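Local coordinates for Exo-alpha-sialidase (Clostridium perfringens, PDB 2V72), which probably helps a large sialidase toxin recognise carbohydrates, through a family 32 carbohydrate-binding module that binds galactose, at residues A[40-43]-A[44-47]; A[32-36]-A[37-41]; A[57-60]-A[61-65]. All coordinates share one frame; numbering follows the deposited sequence.

Contact 1 of 3, residues A[40-43]-A[44-47]; sequences MWHT and KWNG. With GAL (beta-D-galactopyranose), chain C.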
loop_
_atom_site.group_PDB
_atom_site.type_symbol
_atom_site.label_atom_id
_atom_site.label_comp_id
_atom_site.label_asym_id
_atom_site.label_seq_id
_atom_site.Cartn_x
_atom_site.Cartn_y
_atom_site.Cartn_z
ATOM N N MET A 40 -2.986 5.264 -10.183
ATOM C CA MET A 40 -2.997 5.093 -8.729
ATOM C C MET A 40 -4.250 4.407 -8.190
ATOM O O MET A 40 -5.300 4.413 -8.845
ATOM C CB MET A 40 -2.860 6.453 -8.051
ATOM C CG MET A 40 -4.044 7.378 -8.252
ATOM S SD MET A 40 -3.698 9.010 -7.597
ATOM C CE MET A 40 -2.939 9.766 -9.040
ATOM N N TRP A 41 -4.124 3.829 -6.995
ATOM C CA TRP A 41 -5.273 3.540 -6.155
ATOM C C TRP A 41 -5.586 4.820 -5.397
ATOM O O TRP A 41 -4.682 5.510 -4.930
ATOM C CB TRP A 41 -5.000 2.396 -5.158
ATOM C CG TRP A 41 -6.018 2.359 -4.045
ATOM C CD1 TRP A 41 -7.352 2.071 -4.167
ATOM C CD2 TRP A 41 -5.801 2.660 -2.652
ATOM N NE1 TRP A 41 -7.973 2.168 -2.945
ATOM C CE2 TRP A 41 -7.050 2.522 -1.997
ATOM C CE3 TRP A 41 -4.676 3.017 -1.895
ATOM C CZ2 TRP A 41 -7.206 2.730 -0.622
ATOM C CZ3 TRP A 41 -4.829 3.225 -0.535
ATOM C CH2 TRP A 41 -6.090 3.079 0.094
ATOM N N HIS A 42 -6.869 5.142 -5.281
ATOM C CA HIS A 42 -7.287 6.354 -4.603
ATOM C C HIS A 42 -8.681 6.076 -4.057
ATOM O O HIS A 42 -9.504 5.441 -4.733
ATOM C CB HIS A 42 -7.299 7.508 -5.613
ATOM C CG HIS A 42 -7.387 8.878 -5.009
ATOM N ND1 HIS A 42 -8.425 9.274 -4.197
ATOM C CD2 HIS A 42 -6.595 9.967 -5.162
ATOM C CE1 HIS A 42 -8.256 10.538 -3.850
ATOM N NE2 HIS A 42 -7.153 10.983 -4.424
ATOM N N THR A 43 -8.935 6.526 -2.830
ATOM C CA THR A 43 -10.260 6.397 -2.235
ATOM C C THR A 43 -11.233 7.276 -3.024
ATOM O O THR A 43 -10.798 8.078 -3.856
ATOM C CB THR A 43 -10.251 6.745 -0.735
ATOM O OG1 THR A 43 -9.786 8.087 -0.548
ATOM C CG2 THR A 43 -9.339 5.767 0.043
ATOM N N LYS A 44 -12.537 7.125 -2.800
ATOM C CA LYS A 44 -13.488 7.828 -3.665
ATOM C C LYS A 44 -13.482 9.335 -3.500
ATOM O O LYS A 44 -13.559 9.867 -2.391
ATOM C CB LYS A 44 -14.908 7.232 -3.646
ATOM C CG LYS A 44 -15.560 7.054 -2.308
ATOM C CD LYS A 44 -16.945 6.373 -2.480
ATOM C CE LYS A 44 -16.854 5.045 -3.235
ATOM N NZ LYS A 44 -18.185 4.374 -3.389
ATOM N N TRP A 45 -13.361 10.002 -4.641
ATOM C CA TRP A 45 -13.129 11.440 -4.723
ATOM C C TRP A 45 -14.159 12.294 -3.985
ATOM O O TRP A 45 -13.829 13.387 -3.527
ATOM C CB TRP A 45 -13.081 11.858 -6.184
ATOM C CG TRP A 45 -11.935 11.287 -6.995
ATOM C CD1 TRP A 45 -11.006 10.347 -6.602
ATOM C CD2 TRP A 45 -11.625 11.606 -8.357
ATOM N NE1 TRP A 45 -10.144 10.073 -7.641
ATOM C CE2 TRP A 45 -10.501 10.831 -8.726
ATOM C CE3 TRP A 45 -12.188 12.474 -9.298
ATOM C CZ2 TRP A 45 -9.922 10.909 -10.004
ATOM C CZ3 TRP A 45 -11.614 12.548 -10.566
ATOM C CH2 TRP A 45 -10.494 11.769 -10.908
ATOM N N ASN A 46 -15.398 11.794 -3.865
ATOM C CA ASN A 46 -16.469 12.558 -3.205
ATOM C C ASN A 46 -16.373 12.598 -1.678
ATOM O O ASN A 46 -17.232 13.183 -1.013
ATOM C CB ASN A 46 -17.874 12.129 -3.677
ATOM C CG ASN A 46 -18.252 10.699 -3.278
ATOM O OD1 ASN A 46 -19.202 10.137 -3.829
ATOM N ND2 ASN A 46 -17.531 10.111 -2.327
ATOM N N GLY A 47 -15.325 11.973 -1.141
ATOM C CA GLY A 47 -15.003 12.023 0.284
ATOM C C GLY A 47 -15.963 11.288 1.202
ATOM O O GLY A 47 -16.013 11.572 2.403
HETATM C C1 GAL C . -8.571 15.739 -8.060
HETATM C C2 GAL C . -7.408 14.758 -8.185
HETATM C C3 GAL C . -7.875 13.319 -7.943
HETATM C C4 GAL C . -8.742 13.193 -6.688
HETATM C C5 GAL C . -9.823 14.265 -6.647
HETATM C C6 GAL C . -10.580 14.209 -5.323
HETATM O O1 GAL C . -8.056 17.045 -8.090
HETATM O O2 GAL C . -6.797 14.888 -9.453
HETATM O O3 GAL C . -6.749 12.486 -7.791
HETATM O O4 GAL C . -7.940 13.314 -5.534
HETATM O O5 GAL C . -9.246 15.554 -6.826
HETATM O O6 GAL C . -11.782 14.941 -5.431
#

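Contact 2 of 3, residues A[32-36]-A[37-41]; sequences AIDGN and INTMW. With CA (calcium ion), chain B.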
loop_
_atom_site.group_PDB
_atom_site.type_symbol
_atom_site.label_atom_id
_atom_site.label_comp_id
_atom_site.label_asym_id
_atom_site.label_seq_id
_atom_site.Cartn_x
_atom_site.Cartn_y
_atom_site.Cartn_z
ATOM N N ALA A 32 -2.664 0.122 -8.147
ATOM C CA ALA A 32 -1.533 0.258 -7.230
ATOM C C ALA A 32 -0.416 -0.736 -7.547
ATOM O O ALA A 32 0.721 -0.556 -7.105
ATOM C CB ALA A 32 -1.994 0.094 -5.793
ATOM N N ILE A 33 -0.735 -1.765 -8.335
ATOM C CA ILE A 33 0.199 -2.862 -8.613
ATOM C C ILE A 33 0.350 -3.189 -10.106
ATOM O O ILE A 33 0.528 -4.350 -10.479
ATOM C CB ILE A 33 -0.176 -4.153 -7.807
ATOM C CG1 ILE A 33 -1.649 -4.550 -8.029
ATOM C CG2 ILE A 33 0.112 -3.950 -6.312
ATOM C CD1 ILE A 33 -1.974 -5.999 -7.680
ATOM N N ASP A 34 0.304 -2.165 -10.953
ATOM C CA ASP A 34 0.350 -2.369 -12.411
ATOM C C ASP A 34 1.658 -1.910 -13.056
ATOM O O ASP A 34 1.779 -1.886 -14.281
ATOM C CB ASP A 34 -0.858 -1.704 -13.100
ATOM C CG ASP A 34 -0.888 -0.183 -12.930
ATOM O OD1 ASP A 34 -0.119 0.374 -12.110
ATOM O OD2 ASP A 34 -1.706 0.467 -13.622
ATOM N N GLY A 35 2.625 -1.530 -12.226
ATOM C CA GLY A 35 3.952 -1.146 -12.708
ATOM C C GLY A 35 4.007 0.194 -13.414
ATOM O O GLY A 35 5.004 0.508 -14.065
ATOM N N ASN A 36 2.940 0.976 -13.270
ATOM C CA ASN A 36 2.803 2.275 -13.921
ATOM C C ASN A 36 2.597 3.374 -12.885
ATOM O O ASN A 36 1.611 3.362 -12.154
ATOM C CB ASN A 36 1.620 2.246 -14.907
ATOM C CG ASN A 36 1.565 3.476 -15.812
ATOM O OD1 ASN A 36 1.736 4.608 -15.366
ATOM N ND2 ASN A 36 1.314 3.248 -17.091
ATOM N N ILE A 37 3.518 4.330 -12.827
ATOM C CA ILE A 37 3.455 5.402 -11.829
ATOM C C ILE A 37 2.423 6.502 -12.162
ATOM O O ILE A 37 2.174 7.406 -11.348
ATOM C CB ILE A 37 4.865 5.997 -11.535
ATOM C CG1 ILE A 37 5.468 6.641 -12.791
ATOM C CG2 ILE A 37 5.793 4.908 -10.958
ATOM C CD1 ILE A 37 6.972 7.007 -12.680
ATOM N N ASN A 38 1.830 6.414 -13.352
ATOM C CA ASN A 38 0.768 7.338 -13.769
ATOM C C ASN A 38 -0.641 6.903 -13.342
ATOM O O ASN A 38 -1.572 7.704 -13.382
ATOM C CB ASN A 38 0.813 7.573 -15.285
ATOM C CG ASN A 38 2.097 8.255 -15.734
ATOM O OD1 ASN A 38 2.660 9.097 -15.030
ATOM N ND2 ASN A 38 2.567 7.890 -16.920
ATOM N N THR A 39 -0.792 5.640 -12.942
ATOM C CA THR A 39 -2.068 5.127 -12.430
ATOM C C THR A 39 -1.949 4.886 -10.929
ATOM O O THR A 39 -0.942 4.331 -10.464
ATOM C CB THR A 39 -2.445 3.786 -13.071
ATOM O OG1 THR A 39 -1.427 2.828 -12.763
ATOM C CG2 THR A 39 -2.585 3.907 -14.587
ATOM N N MET A 40 -2.986 5.264 -10.183
ATOM C CA MET A 40 -2.997 5.093 -8.729
ATOM C C MET A 40 -4.250 4.407 -8.190
ATOM O O MET A 40 -5.300 4.413 -8.845
ATOM C CB MET A 40 -2.860 6.453 -8.051
ATOM C CG MET A 40 -4.044 7.378 -8.252
ATOM S SD MET A 40 -3.698 9.010 -7.597
ATOM C CE MET A 40 -2.939 9.766 -9.040
ATOM N N TRP A 41 -4.124 3.829 -6.995
ATOM C CA TRP A 41 -5.273 3.540 -6.155
ATOM C C TRP A 41 -5.586 4.820 -5.397
ATOM O O TRP A 41 -4.682 5.510 -4.930
ATOM C CB TRP A 41 -5.000 2.396 -5.158
ATOM C CG TRP A 41 -6.018 2.359 -4.045
ATOM C CD1 TRP A 41 -7.352 2.071 -4.167
ATOM C CD2 TRP A 41 -5.801 2.660 -2.652
ATOM N NE1 TRP A 41 -7.973 2.168 -2.945
ATOM C CE2 TRP A 41 -7.050 2.522 -1.997
ATOM C CE3 TRP A 41 -4.676 3.017 -1.895
ATOM C CZ2 TRP A 41 -7.206 2.730 -0.622
ATOM C CZ3 TRP A 41 -4.829 3.225 -0.535
ATOM C CH2 TRP A 41 -6.090 3.079 0.094
HETATM CA CA CA B . 0.124 2.261 -10.799
#

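Contact 3 of 3, residues A[57-60]-A[61-65]; sequences VNLG and KARKV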
loop_
_atom_site.group_PDB
_atom_site.type_symbol
_atom_site.label_atom_id
_atom_site.label_comp_id
_atom_site.label_asym_id
_atom_site.label_seq_id
_atom_site.Cartn_x
_atom_site.Cartn_y
_atom_site.Cartn_z
ATOM N N VAL A 57 -3.030 -6.211 -0.376
ATOM C CA VAL A 57 -2.362 -6.807 -1.510
ATOM C C VAL A 57 -1.987 -8.245 -1.159
ATOM O O VAL A 57 -1.166 -8.492 -0.261
ATOM C CB VAL A 57 -1.098 -5.997 -1.917
ATOM C CG1 VAL A 57 -0.416 -6.635 -3.116
ATOM C CG2 VAL A 57 -1.463 -4.550 -2.220
ATOM N N ASN A 58 -2.610 -9.186 -1.858
ATOM C CA ASN A 58 -2.271 -10.594 -1.725
ATOM C C ASN A 58 -1.048 -10.888 -2.563
ATOM O O ASN A 58 -0.938 -10.419 -3.696
ATOM C CB ASN A 58 -3.440 -11.481 -2.145
ATOM C CG ASN A 58 -3.212 -12.931 -1.804
ATOM O OD1 ASN A 58 -2.574 -13.668 -2.559
ATOM N ND2 ASN A 58 -3.738 -13.357 -0.655
ATOM N N LEU A 59 -0.133 -11.672 -2.000
ATOM C CA LEU A 59 1.201 -11.830 -2.574
ATOM C C LEU A 59 1.333 -13.045 -3.487
ATOM O O LEU A 59 2.348 -13.194 -4.180
ATOM C CB LEU A 59 2.265 -11.838 -1.469
ATOM C CG LEU A 59 2.281 -10.642 -0.505
ATOM C CD1 LEU A 59 3.294 -10.858 0.600
ATOM C CD2 LEU A 59 2.544 -9.309 -1.218
ATOM N N GLY A 60 0.303 -13.895 -3.501
ATOM C CA GLY A 60 0.282 -15.075 -4.375
ATOM C C GLY A 60 0.682 -16.357 -3.672
ATOM O O GLY A 60 0.069 -17.403 -3.881
ATOM N N LYS A 61 1.722 -16.276 -2.847
ATOM C CA LYS A 61 2.170 -17.407 -2.034
ATOM C C LYS A 61 2.771 -16.912 -0.722
ATOM O O LYS A 61 2.757 -15.712 -0.450
ATOM C CB LYS A 61 3.148 -18.302 -2.810
ATOM C CG LYS A 61 4.470 -17.661 -3.203
ATOM C CD LYS A 61 5.300 -18.644 -4.049
ATOM C CE LYS A 61 6.773 -18.228 -4.171
ATOM N NZ LYS A 61 7.497 -18.268 -2.858
ATOM N N ALA A 62 3.270 -17.834 0.102
ATOM C CA ALA A 62 3.979 -17.465 1.323
ATOM C C ALA A 62 5.344 -16.857 0.982
ATOM O O ALA A 62 6.167 -17.479 0.312
ATOM C CB ALA A 62 4.132 -18.667 2.238
ATOM N N ARG A 63 5.560 -15.626 1.429
ATOM C CA ARG A 63 6.781 -14.889 1.132
ATOM C C ARG A 63 7.500 -14.494 2.420
ATOM O O ARG A 63 6.891 -14.464 3.488
ATOM C CB ARG A 63 6.452 -13.624 0.330
ATOM C CG ARG A 63 5.561 -13.830 -0.881
ATOM C CD ARG A 63 6.328 -14.336 -2.088
ATOM N NE ARG A 63 5.447 -14.375 -3.252
ATOM C CZ ARG A 63 5.825 -14.645 -4.502
ATOM N NH1 ARG A 63 7.094 -14.913 -4.797
ATOM N NH2 ARG A 63 4.910 -14.645 -5.465
ATOM N N LYS A 64 8.792 -14.193 2.306
ATOM C CA LYS A 64 9.580 -13.649 3.411
ATOM C C LYS A 64 9.990 -12.222 3.067
ATOM O O LYS A 64 11.026 -12.001 2.426
ATOM C CB LYS A 64 10.824 -14.503 3.673
ATOM C CG LYS A 64 10.551 -15.857 4.291
ATOM C CD LYS A 64 11.860 -16.613 4.538
ATOM C CE LYS A 64 11.609 -17.989 5.149
ATOM N NZ LYS A 64 10.809 -17.921 6.418
ATOM N N VAL A 65 9.186 -11.247 3.486
ATOM C CA VAL A 65 9.368 -9.892 2.984
ATOM C C VAL A 65 10.318 -9.068 3.849
ATOM O O VAL A 65 10.162 -8.971 5.069
ATOM C CB VAL A 65 8.003 -9.159 2.653
ATOM C CG1 VAL A 65 6.901 -10.168 2.337
ATOM C CG2 VAL A 65 7.559 -8.208 3.750
#

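Contact 1 of 3, residues A[40-43]-A[44-47]
The galactose pocket is built in part by His42 and Trp45, aromatic residues three positions apart that meet edge to face. The edge of the indole's five-membered ring points at one face of the imidazole, with centroids 4.8 Å apart and planes at 69°; the closest atoms are His42 ND1 and Trp45 CD1, at 3.7 Å. Galactose touches both rings. Its C4 lies over one face of the indole, 3.6 Å from Trp45 NE1, with C3 and C5 close to the same surface, so the sugar rests on the tryptophan through CH-pi contacts. His42 CG is anti to the backbone N (chi1 -166°), which carries the ring out to the sugar, where NE2 comes within 2.7 Å of galactose O4. A bond near the ring plane limits the rotation of the imidazole: ND1 donates to Thr43 O at 2.7 Å. The module has the beta-sandwich fold of the F5/8 type C (galactose-binding-like) domains, and here the indole forms a platform under the sugar while His42 NE2 lies beside O4; Arg73 NH1 is hydrogen-bonded to the ligand. Lys44 to Gly47 form a type I turn, closed by Gly47 N to Lys44 O. On this turn Trp45 O accepts from galactose O6 at 3.2 Å, while Asp27 OD2 takes the indole N-H and helps hold the platform in place.

Contact 2 of 3, residues A[32-36]-A[37-41]
The carboxylate of Asp34 and the amide of Asn36 are the flat groups that meet the following residues, and both are used through their oxygens. Asp34 divides its two atoms: OD1 binds the calcium ion at 2.3 Å, while OD2 receives the hydroxyl of Thr39 on its syn lone pair, with OG1 to OD2 at 2.5 Å. The Asp34 and Thr39 side chains approach from opposite directions, and Thr39 OG1 serves twice, since it also binds calcium at 2.6 Å. Its position between the backbone N and the carbonyl carbon (chi1 61°) lets the hydroxyl join Thr39 O on the metal, so one residue supplies two ligands. At the amide of Asn36, OD1 accepts from Asn38 N at 2.7 Å; the donor lies in the carbonyl plane, and the bond, to the N two residues on, closes an Asx turn. The planes of the Asn36 and Asn38 amides are 59° apart.

This Asx turn sits on a type I turn from Asn36 to Thr39, whose closing bond, Thr39 N to Asn36 O, is weak. The bend brings Asn36 O onto calcium at 2.3 Å beside the two Thr39 oxygens. Such a metal-bound loop at the edge of the beta-sandwich is a recurring feature of family 32 modules, and here Ser31 O, Ala137 O and Glu138 OE2 complete seven oxygen ligands. Two of these, from Asp34 and Glu138, are carboxylate oxygens, whose charge probably balances that of the ion. Where the loop leads back into the fold, the contact becomes apolar: Ala32 CB packs against Trp41 CB at 3.8 Å, and the indole continues into the interior, its NE1 donating to Ser22 O.

Contact 3 of 3, residues A[57-60]-A[61-65]
Leu59 and Arg63 meet on the inner side of a corner at which the chain leaves one sheet of the beta-sandwich, at the end of strand 53-59, and enters the other, as strand 62-71. The inner side is close-packed. Leu59 CB lies 3.9 Å from Arg63 CG as the two side chains pass at a slant, and Leu59 CD1 reaches Val65 CG1 at 4.1 Å, roughly at a right angle; Val141 of strand 135-142 touches both Leu59 and Val65. The aliphatic stem of Arg63 thus extends the apolar layer, and a bend at chi2 (-81°) turns its guanidinium back toward Leu59. There NH2 donates to Leu59 O at 3.2 Å, with the oxygen at the edge of the guanidinium near its plane, and NE adds a weak second bond to the same oxygen. The stronger partner of NH2 is Glu15, a salt bridge that ties the corner to the N-terminal part of the chain.

The outer side is looser. Gly60 and Lys61 are exposed, although Lys61 CG lies over one face of the Arg63 guanidinium, offset toward its rim, and Ala62 and Lys64 direct their CB atoms away from the preceding segment. Gly60 has a positive phi (99°), a backbone shape that suits glycine. An Asx turn helps hold it: Asn58 OD1 accepts from Gly60 N at 3.0 Å, the N lying above the carbonyl plane.

In the fold
Along the chain the order is contact 2, contact 1, contact 3. Contacts 2 and 1 overlap at Met40 and Trp41 and have centres about 14 Å apart, so the calcium loop runs directly through strand 41-42 into the galactose-binding turn; the metal probably helps to hold the chain that leads to the pocket. Contact 3 lies across the chain's centre from contact 1, their centres about 26 Å apart, and marks the crossing from one sheet to the other. Strands 41-42 and 62-71 both pair with 135-142, which joins these distant ends. Between contacts 2 and 3, centres about 19 Å apart, Ile33 packs on Val57.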